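Alpha,alpha-trehalose-phosphate synthase (UDP-forming) (Burkholderia xenovorans, PDB 5HXA) belongs to glycosyltransferase family 20 and has the GT-B architecture, in which two Rossmann-like domains face each other. Local coordinates at residues 132-137 with 455-460; 145-150 with 185-190; 302-307 with 342-347. All coordinates share one frame; numbering follows the deposited sequence.

Interaction 1 of 3, residues 132-137 with 455-460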
# COMPACT_ATOMS: atom_id res chain seq x y z
N ASP A 132 -15.61 -8.02 -38.79
CA ASP A 132 -14.25 -8.52 -38.83
C ASP A 132 -13.28 -7.74 -37.95
O ASP A 132 -12.14 -8.17 -37.80
CB ASP A 132 -13.72 -8.51 -40.26
CG ASP A 132 -14.34 -9.58 -41.12
OD1 ASP A 132 -14.83 -10.58 -40.56
OD2 ASP A 132 -14.35 -9.42 -42.36
N ASP A 133 -13.70 -6.60 -37.41
CA ASP A 133 -12.77 -5.76 -36.66
C ASP A 133 -12.22 -6.49 -35.44
O ASP A 133 -12.89 -7.33 -34.83
CB ASP A 133 -13.45 -4.48 -36.17
CG ASP A 133 -14.02 -3.64 -37.29
OD1 ASP A 133 -13.59 -3.82 -38.45
OD2 ASP A 133 -14.89 -2.80 -37.00
N ILE A 134 -10.99 -6.15 -35.07
CA ILE A 134 -10.46 -6.46 -33.75
C ILE A 134 -10.29 -5.14 -33.01
O ILE A 134 -9.94 -4.12 -33.61
CB ILE A 134 -9.14 -7.24 -33.81
CG1 ILE A 134 -8.04 -6.42 -34.50
CG2 ILE A 134 -9.38 -8.60 -34.50
CD1 ILE A 134 -6.69 -7.14 -34.60
N ILE A 135 -10.55 -5.16 -31.70
CA ILE A 135 -10.63 -3.94 -30.89
C ILE A 135 -9.56 -4.00 -29.81
O ILE A 135 -9.46 -5.00 -29.09
CB ILE A 135 -12.03 -3.78 -30.27
CG1 ILE A 135 -13.10 -3.81 -31.38
CG2 ILE A 135 -12.13 -2.50 -29.46
CD1 ILE A 135 -14.51 -4.03 -30.84
N TRP A 136 -8.77 -2.93 -29.69
CA TRP A 136 -7.69 -2.82 -28.71
C TRP A 136 -7.94 -1.59 -27.85
O TRP A 136 -7.83 -0.45 -28.33
CB TRP A 136 -6.33 -2.73 -29.41
CG TRP A 136 -5.13 -2.83 -28.49
CD1 TRP A 136 -5.13 -3.05 -27.14
CD2 TRP A 136 -3.75 -2.72 -28.89
NE1 TRP A 136 -3.83 -3.08 -26.67
CE2 TRP A 136 -2.97 -2.87 -27.72
CE3 TRP A 136 -3.11 -2.49 -30.11
CZ2 TRP A 136 -1.57 -2.82 -27.75
CZ3 TRP A 136 -1.72 -2.44 -30.14
CH2 TRP A 136 -0.96 -2.60 -28.96
N VAL A 137 -8.27 -1.81 -26.58
CA VAL A 137 -8.65 -0.75 -25.64
C VAL A 137 -7.49 -0.48 -24.69
O VAL A 137 -6.81 -1.42 -24.25
CB VAL A 137 -9.92 -1.17 -24.86
CG1 VAL A 137 -10.36 -0.07 -23.88
CG2 VAL A 137 -11.05 -1.54 -25.83
N THR A 455 3.42 -8.43 -30.79
CA THR A 455 3.14 -9.57 -29.93
C THR A 455 1.74 -9.48 -29.35
O THR A 455 1.02 -10.49 -29.28
CB THR A 455 4.17 -9.69 -28.80
OG1 THR A 455 4.18 -8.48 -28.03
CG2 THR A 455 5.57 -9.94 -29.36
N PHE A 456 1.33 -8.29 -28.93
CA PHE A 456 -0.03 -8.15 -28.42
C PHE A 456 -1.05 -8.45 -29.53
O PHE A 456 -2.00 -9.21 -29.32
CB PHE A 456 -0.26 -6.76 -27.84
CG PHE A 456 -1.58 -6.63 -27.13
CD1 PHE A 456 -2.74 -6.30 -27.84
CD2 PHE A 456 -1.68 -6.89 -25.77
CE1 PHE A 456 -3.96 -6.23 -27.20
CE2 PHE A 456 -2.90 -6.80 -25.12
CZ PHE A 456 -4.04 -6.47 -25.83
N LEU A 457 -0.83 -7.88 -30.71
CA LEU A 457 -1.81 -8.04 -31.79
C LEU A 457 -1.88 -9.48 -32.29
O LEU A 457 -2.96 -9.93 -32.70
CB LEU A 457 -1.48 -7.08 -32.94
CG LEU A 457 -1.79 -5.60 -32.66
CD1 LEU A 457 -1.37 -4.74 -33.85
CD2 LEU A 457 -3.26 -5.39 -32.35
N ALA A 458 -0.77 -10.23 -32.26
CA ALA A 458 -0.83 -11.64 -32.66
C ALA A 458 -1.71 -12.44 -31.70
O ALA A 458 -2.47 -13.31 -32.14
CB ALA A 458 0.57 -12.24 -32.72
N ASP A 459 -1.63 -12.15 -30.40
CA ASP A 459 -2.52 -12.82 -29.45
C ASP A 459 -3.97 -12.42 -29.71
O ASP A 459 -4.87 -13.27 -29.64
CB ASP A 459 -2.12 -12.48 -28.01
CG ASP A 459 -0.84 -13.18 -27.59
OD1 ASP A 459 -0.45 -14.16 -28.25
OD2 ASP A 459 -0.21 -12.76 -26.59
N LEU A 460 -4.22 -11.15 -30.01
CA LEU A 460 -5.59 -10.71 -30.27
C LEU A 460 -6.15 -11.35 -31.54
O LEU A 460 -7.34 -11.68 -31.60
CB LEU A 460 -5.64 -9.18 -30.37
CG LEU A 460 -7.04 -8.56 -30.53
CD1 LEU A 460 -7.96 -8.98 -29.38
CD2 LEU A 460 -6.95 -7.03 -30.61

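Interaction 2 of 3, residues 145-150 with 185-190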
# COMPACT_ATOMS: atom_id res chain seq x y z
N PHE A 145 -15.11 -1.40 -20.43
CA PHE A 145 -15.55 -1.12 -21.79
C PHE A 145 -15.90 -2.40 -22.55
O PHE A 145 -16.88 -2.43 -23.32
CB PHE A 145 -14.46 -0.33 -22.52
CG PHE A 145 -14.90 0.28 -23.82
CD1 PHE A 145 -15.69 1.42 -23.83
CD2 PHE A 145 -14.53 -0.29 -25.03
CE1 PHE A 145 -16.12 1.98 -25.04
CE2 PHE A 145 -14.95 0.26 -26.24
CZ PHE A 145 -15.73 1.40 -26.24
N ALA A 146 -15.12 -3.47 -22.38
CA ALA A 146 -15.45 -4.71 -23.08
C ALA A 146 -16.77 -5.29 -22.59
O ALA A 146 -17.54 -5.84 -23.38
CB ALA A 146 -14.33 -5.74 -22.93
N ARG A 147 -17.05 -5.19 -21.29
CA ARG A 147 -18.33 -5.71 -20.80
C ARG A 147 -19.49 -4.90 -21.37
O ARG A 147 -20.53 -5.47 -21.73
CB ARG A 147 -18.37 -5.71 -19.27
CG ARG A 147 -19.72 -6.20 -18.74
CD ARG A 147 -19.69 -6.63 -17.29
NE ARG A 147 -20.97 -7.21 -16.87
CZ ARG A 147 -21.24 -8.51 -16.86
NH1 ARG A 147 -20.32 -9.39 -17.25
NH2 ARG A 147 -22.43 -8.94 -16.46
N CYS A 148 -19.33 -3.58 -21.46
CA CYS A 148 -20.35 -2.77 -22.14
C CYS A 148 -20.55 -3.24 -23.57
O CYS A 148 -21.68 -3.28 -24.07
CB CYS A 148 -19.95 -1.29 -22.11
SG CYS A 148 -19.91 -0.54 -20.48
N LEU A 149 -19.46 -3.58 -24.27
CA LEU A 149 -19.62 -4.03 -25.65
C LEU A 149 -20.34 -5.38 -25.71
O LEU A 149 -21.25 -5.57 -26.52
CB LEU A 149 -18.26 -4.10 -26.35
CG LEU A 149 -17.65 -2.74 -26.74
CD1 LEU A 149 -16.22 -2.93 -27.25
CD2 LEU A 149 -18.52 -1.98 -27.77
N ARG A 150 -19.95 -6.33 -24.84
CA ARG A 150 -20.61 -7.64 -24.83
C ARG A 150 -22.10 -7.50 -24.57
O ARG A 150 -22.92 -8.24 -25.13
CB ARG A 150 -20.00 -8.56 -23.77
CG ARG A 150 -18.50 -8.77 -23.87
CD ARG A 150 -18.09 -9.30 -25.25
NE ARG A 150 -16.66 -9.62 -25.23
CZ ARG A 150 -15.91 -9.81 -26.32
NH1 ARG A 150 -16.45 -9.73 -27.54
NH2 ARG A 150 -14.63 -10.09 -26.17
N MET A 185 -13.55 -6.79 -16.40
CA MET A 185 -12.31 -6.94 -17.17
C MET A 185 -12.24 -8.29 -17.89
O MET A 185 -11.58 -8.39 -18.93
CB MET A 185 -11.09 -6.76 -16.27
CG MET A 185 -10.84 -5.30 -15.84
SD MET A 185 -9.54 -5.20 -14.59
CE MET A 185 -8.05 -5.38 -15.58
N CYS A 186 -12.87 -9.33 -17.35
CA CYS A 186 -12.80 -10.64 -17.99
C CYS A 186 -13.73 -10.77 -19.19
O CYS A 186 -13.79 -11.86 -19.79
CB CYS A 186 -13.07 -11.73 -16.95
SG CYS A 186 -11.73 -11.84 -15.69
N SER A 187 -14.46 -9.71 -19.56
CA SER A 187 -15.12 -9.67 -20.86
C SER A 187 -14.14 -9.45 -22.00
O SER A 187 -14.49 -9.69 -23.16
CB SER A 187 -16.19 -8.57 -20.89
OG SER A 187 -17.29 -8.95 -20.09
N TYR A 188 -12.93 -8.96 -21.70
CA TYR A 188 -11.86 -8.90 -22.70
C TYR A 188 -11.37 -10.31 -23.04
O TYR A 188 -11.27 -11.18 -22.17
CB TYR A 188 -10.68 -8.07 -22.17
CG TYR A 188 -10.95 -6.56 -22.11
CD1 TYR A 188 -10.93 -5.79 -23.27
CD2 TYR A 188 -11.19 -5.92 -20.89
CE1 TYR A 188 -11.17 -4.42 -23.23
CE2 TYR A 188 -11.43 -4.54 -20.84
CZ TYR A 188 -11.42 -3.81 -22.01
OH TYR A 188 -11.67 -2.45 -21.97
N ASP A 189 -11.03 -10.51 -24.32
CA ASP A 189 -10.42 -11.77 -24.76
C ASP A 189 -8.94 -11.83 -24.42
O ASP A 189 -8.41 -12.93 -24.20
CB ASP A 189 -10.58 -11.95 -26.27
CG ASP A 189 -12.03 -12.11 -26.68
OD1 ASP A 189 -12.66 -13.10 -26.25
OD2 ASP A 189 -12.52 -11.24 -27.42
N VAL A 190 -8.25 -10.69 -24.42
CA VAL A 190 -6.82 -10.61 -24.11
C VAL A 190 -6.63 -9.44 -23.15
O VAL A 190 -7.16 -8.35 -23.39
CB VAL A 190 -5.97 -10.41 -25.38
CG1 VAL A 190 -4.46 -10.32 -25.03
CG2 VAL A 190 -6.23 -11.53 -26.41
O HOH W 1 -17.44 -10.01 -17.61

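Interaction 3 of 3, residues 302-307 with 342-347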
# COMPACT_ATOMS: atom_id res chain seq x y z
N LEU A 302 21.81 19.34 -10.28
CA LEU A 302 20.63 18.55 -10.57
C LEU A 302 19.65 19.43 -11.34
O LEU A 302 19.19 20.45 -10.82
CB LEU A 302 19.99 18.04 -9.28
CG LEU A 302 18.61 17.40 -9.43
CD1 LEU A 302 18.70 16.11 -10.29
CD2 LEU A 302 18.05 17.11 -8.04
N VAL A 303 19.30 19.03 -12.56
CA VAL A 303 18.22 19.67 -13.28
C VAL A 303 16.99 18.79 -13.14
O VAL A 303 17.04 17.59 -13.44
CB VAL A 303 18.58 19.90 -14.76
CG1 VAL A 303 17.33 20.32 -15.54
CG2 VAL A 303 19.64 21.00 -14.88
N GLN A 304 15.90 19.37 -12.63
CA GLN A 304 14.61 18.69 -12.55
C GLN A 304 13.66 19.42 -13.47
O GLN A 304 13.31 20.58 -13.22
CB GLN A 304 14.05 18.68 -11.13
CG GLN A 304 12.60 18.15 -11.09
CD GLN A 304 12.57 16.63 -11.30
OE1 GLN A 304 13.23 15.89 -10.58
NE2 GLN A 304 11.84 16.18 -12.32
N ILE A 305 13.23 18.75 -14.53
CA ILE A 305 12.17 19.23 -15.40
C ILE A 305 10.88 18.55 -14.96
O ILE A 305 10.81 17.31 -14.91
CB ILE A 305 12.49 18.94 -16.87
CG1 ILE A 305 13.73 19.75 -17.28
CG2 ILE A 305 11.29 19.28 -17.75
CD1 ILE A 305 14.38 19.25 -18.56
N ALA A 306 9.86 19.34 -14.62
CA ALA A 306 8.60 18.80 -14.12
C ALA A 306 7.47 19.54 -14.80
O ALA A 306 7.01 20.59 -14.32
CB ALA A 306 8.51 18.92 -12.59
N PRO A 307 7.01 19.04 -15.94
CA PRO A 307 6.01 19.76 -16.74
C PRO A 307 4.74 20.00 -15.95
O PRO A 307 4.43 19.25 -15.01
CB PRO A 307 5.77 18.82 -17.93
CG PRO A 307 6.99 17.98 -18.01
CD PRO A 307 7.44 17.79 -16.59
N ILE A 342 20.19 22.81 -7.35
CA ILE A 342 19.01 22.22 -7.99
C ILE A 342 18.39 23.27 -8.90
O ILE A 342 17.92 24.31 -8.42
CB ILE A 342 17.98 21.74 -6.96
CG1 ILE A 342 18.58 20.66 -6.05
CG2 ILE A 342 16.71 21.25 -7.67
CD1 ILE A 342 17.60 20.14 -4.98
N GLN A 343 18.38 23.01 -10.20
CA GLN A 343 17.71 23.86 -11.16
C GLN A 343 16.38 23.22 -11.49
O GLN A 343 16.32 22.23 -12.23
CB GLN A 343 18.54 24.05 -12.42
CG GLN A 343 19.74 24.94 -12.24
CD GLN A 343 20.49 25.09 -13.53
OE1 GLN A 343 19.98 25.66 -14.50
NE2 GLN A 343 21.68 24.54 -13.57
N TYR A 344 15.31 23.78 -10.95
CA TYR A 344 13.97 23.24 -11.09
C TYR A 344 13.23 24.06 -12.14
O TYR A 344 13.19 25.29 -12.06
CB TYR A 344 13.26 23.31 -9.73
CG TYR A 344 11.75 23.18 -9.75
CD1 TYR A 344 11.14 21.96 -10.05
CD2 TYR A 344 10.93 24.26 -9.42
CE1 TYR A 344 9.74 21.84 -10.04
CE2 TYR A 344 9.54 24.15 -9.41
CZ TYR A 344 8.96 22.93 -9.71
OH TYR A 344 7.59 22.82 -9.70
N LEU A 345 12.67 23.37 -13.14
CA LEU A 345 11.97 24.04 -14.25
C LEU A 345 10.60 23.40 -14.43
O LEU A 345 10.50 22.20 -14.68
CB LEU A 345 12.78 23.95 -15.55
CG LEU A 345 14.14 24.66 -15.59
CD1 LEU A 345 15.22 23.72 -15.13
CD2 LEU A 345 14.45 25.13 -17.00
N ASN A 346 9.57 24.22 -14.34
CA ASN A 346 8.19 23.76 -14.46
C ASN A 346 7.68 24.09 -15.86
O ASN A 346 6.95 25.05 -16.09
CB ASN A 346 7.34 24.41 -13.35
CG ASN A 346 5.93 23.87 -13.31
OD1 ASN A 346 4.99 24.59 -12.95
ND2 ASN A 346 5.76 22.61 -13.66
N ARG A 347 8.16 23.30 -16.82
CA ARG A 347 7.83 23.55 -18.22
C ARG A 347 8.06 22.29 -19.04
O ARG A 347 8.70 21.34 -18.60
CB ARG A 347 8.64 24.72 -18.78
CG ARG A 347 10.12 24.48 -18.84
CD ARG A 347 10.73 25.41 -19.87
NE ARG A 347 10.41 24.97 -21.23
CZ ARG A 347 10.71 25.64 -22.34
NH1 ARG A 347 11.33 26.81 -22.26
NH2 ARG A 347 10.37 25.14 -23.53

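Interaction 1 of 3, residues 132-137 with 455-460
Trp136 and Phe456 stack where the C-terminal helix of a GT-B fold returns to the N-terminal Rossmann-like domain: strand 134-138 lies within the sheet of that domain, and helix 449-461 covers one of its faces. The axes of strand 134-137 and helix 455-460 approach to 9.9 Å and run at 134° to each other, a spacing filled by side chains, one of which also touches the strand backbone, with no hydrogen bond between the segments.

The aromatic pair is an offset stack. The five-membered ring of Trp136 lies against the Phe456 ring, with centroids 4.1 Å apart and planes tilted by only 12°. Displacement brings Phe456 CE1 within 3.2 Å of Trp136 NE1, while Phe456 CD1 sits over the indole near CE2, toward its rim. In both residues CG is anti to the backbone N (chi1 -171° in Trp136), which carries each ring out from its own backbone toward the other segment. Leu457 meets the six-membered part of the indole at an oblique approach, its CD2 3.7 Å from Trp136 CE3. One turn further along, Leu460 takes over: its CD2 lies 3.9 Å from Ile134 CB and 3.6 Å from Ile135 O, packing against both the Ile134 side chain and the strand backbone.

Neighbours complete the buried layer. Tyr232 meets Phe456 edge-to-face, Trp452 and His138 bring their rings to the indole, and helix 32-43 contributes Val36 to Trp136 and Ala39 to Leu457. Strand 134-138 itself is bonded to strands 12-16 and 158-161 on its two flanks. Closure of the N-terminal domain by a helix from the far end of the chain, laid over the central parallel strands, is characteristic of GT-B glycosyltransferases.

Interaction 2 of 3, residues 145-150 with 185-190
Arg150 reaches from helix 145-151 to Ser187, in the type I beta turn from Met185 to Tyr188, and to Asp189 just beyond it. From CB its chain passes to CG, which lies 3.8 Å from Ser187 CB. The bend about the CB-CG bond (chi2 -56°) turns CD toward the Ser187 carbonyl, with Arg150 CD 4.2 Å from Ser187 O. NE and NH2 both hydrogen-bond to that single oxygen: Arg150 NE and Ser187 O are 3.0 Å apart, and the bond from NH2 is almost in line with the carbonyl. Arg150 NH2 also forms a salt bridge to Asp189 OD2 at 2.7 Å, approaching from above the carboxylate plane, the two flat groups being turned 64° apart. Asp189 OD2 accepts a further hydrogen bond from Ile158 N, which helps place the carboxylate. NH1 bonds to the carbonyls of Val154 and Asn156, which helps fix the rotation of the guanidinium.

Beside this polar grip, Ala146 CB sits over the centre of the Tyr188 ring, 3.3 Å from its centroid, in a CH-pi contact; the ring's hydroxyl is bonded to Leu142 O. A water links Arg147 NH1 (3.0 Å) to Ser187 OG (2.7 Å).

The helix thus holds the turn that leads from helix 178-185 into strand 190-193, while Phe145 packs against helix 108-126 and Ala146, Leu149 and Arg150 rest on Ile158 of strand 158-161.

Interaction 3 of 3, residues 302-307 with 342-347
Leu302 and Ile342 lie side by side and point the same way, with Leu302 CD2 4.1 Å from Ile342 CG1. Gln304 and Tyr344 lie on the same face as Leu302 and Ile342, but the amide of Gln304 leads away from Tyr344, toward strand 265-270: NE2 bonds to Ile305 O from above the carbonyl plane, and OE1 to Ser269 OG. Tyr344, with CG anti to the backbone N (chi1 163°), carries its ring obliquely past Ala306, whose CB is 4.1 Å from Tyr344 CE1, and its hydroxyl bonds to Glu324 of helix 314-334. That helix connects the two parallel strands in a beta-alpha-beta unit, and with helix 279-292 it covers this face; strand 342-345 forms the edge of the six-stranded parallel sheet of the second Rossmann-like domain. The strands are joined by alternating backbone bonds, Gln343 N to Leu302 O (2.8 Å), Gln304 N to Gln343 O, Leu345 N to Gln304 O and Ala306 N to Leu345 O (2.9 Å). On the other face Val303 crosses both Gln343 and Leu345 obliquely, its CG1 4.0 Å from Leu345 CD1. At the C-terminal end of the pair, Ile305 CG2 lies 3.4 Å from Arg347 O, a buried carbonyl oxygen without a polar partner in the model.

In the fold
Of the segments described, the first met from the N terminus is 132-137, on strand 134-138. Its contact with 455-460 closes only near the C terminus, so interaction 1 encloses the other two and joins the last helix of the chain, 449-461, to the N-terminal sheet. Interaction 2 opens at helix 145-151 and closes at 185-190, within the N-terminal domain. Interaction 3 follows in series, from 302-307 to 342-347, inside the second domain, and no loops cross. Interactions 1 and 2 adjoin: Val137 packs against Tyr188 and Phe145, and Phe456 against Val190. Interaction 3 lies on the opposite side of the chain's centre, its own centre about 39 Å from that of interaction 1.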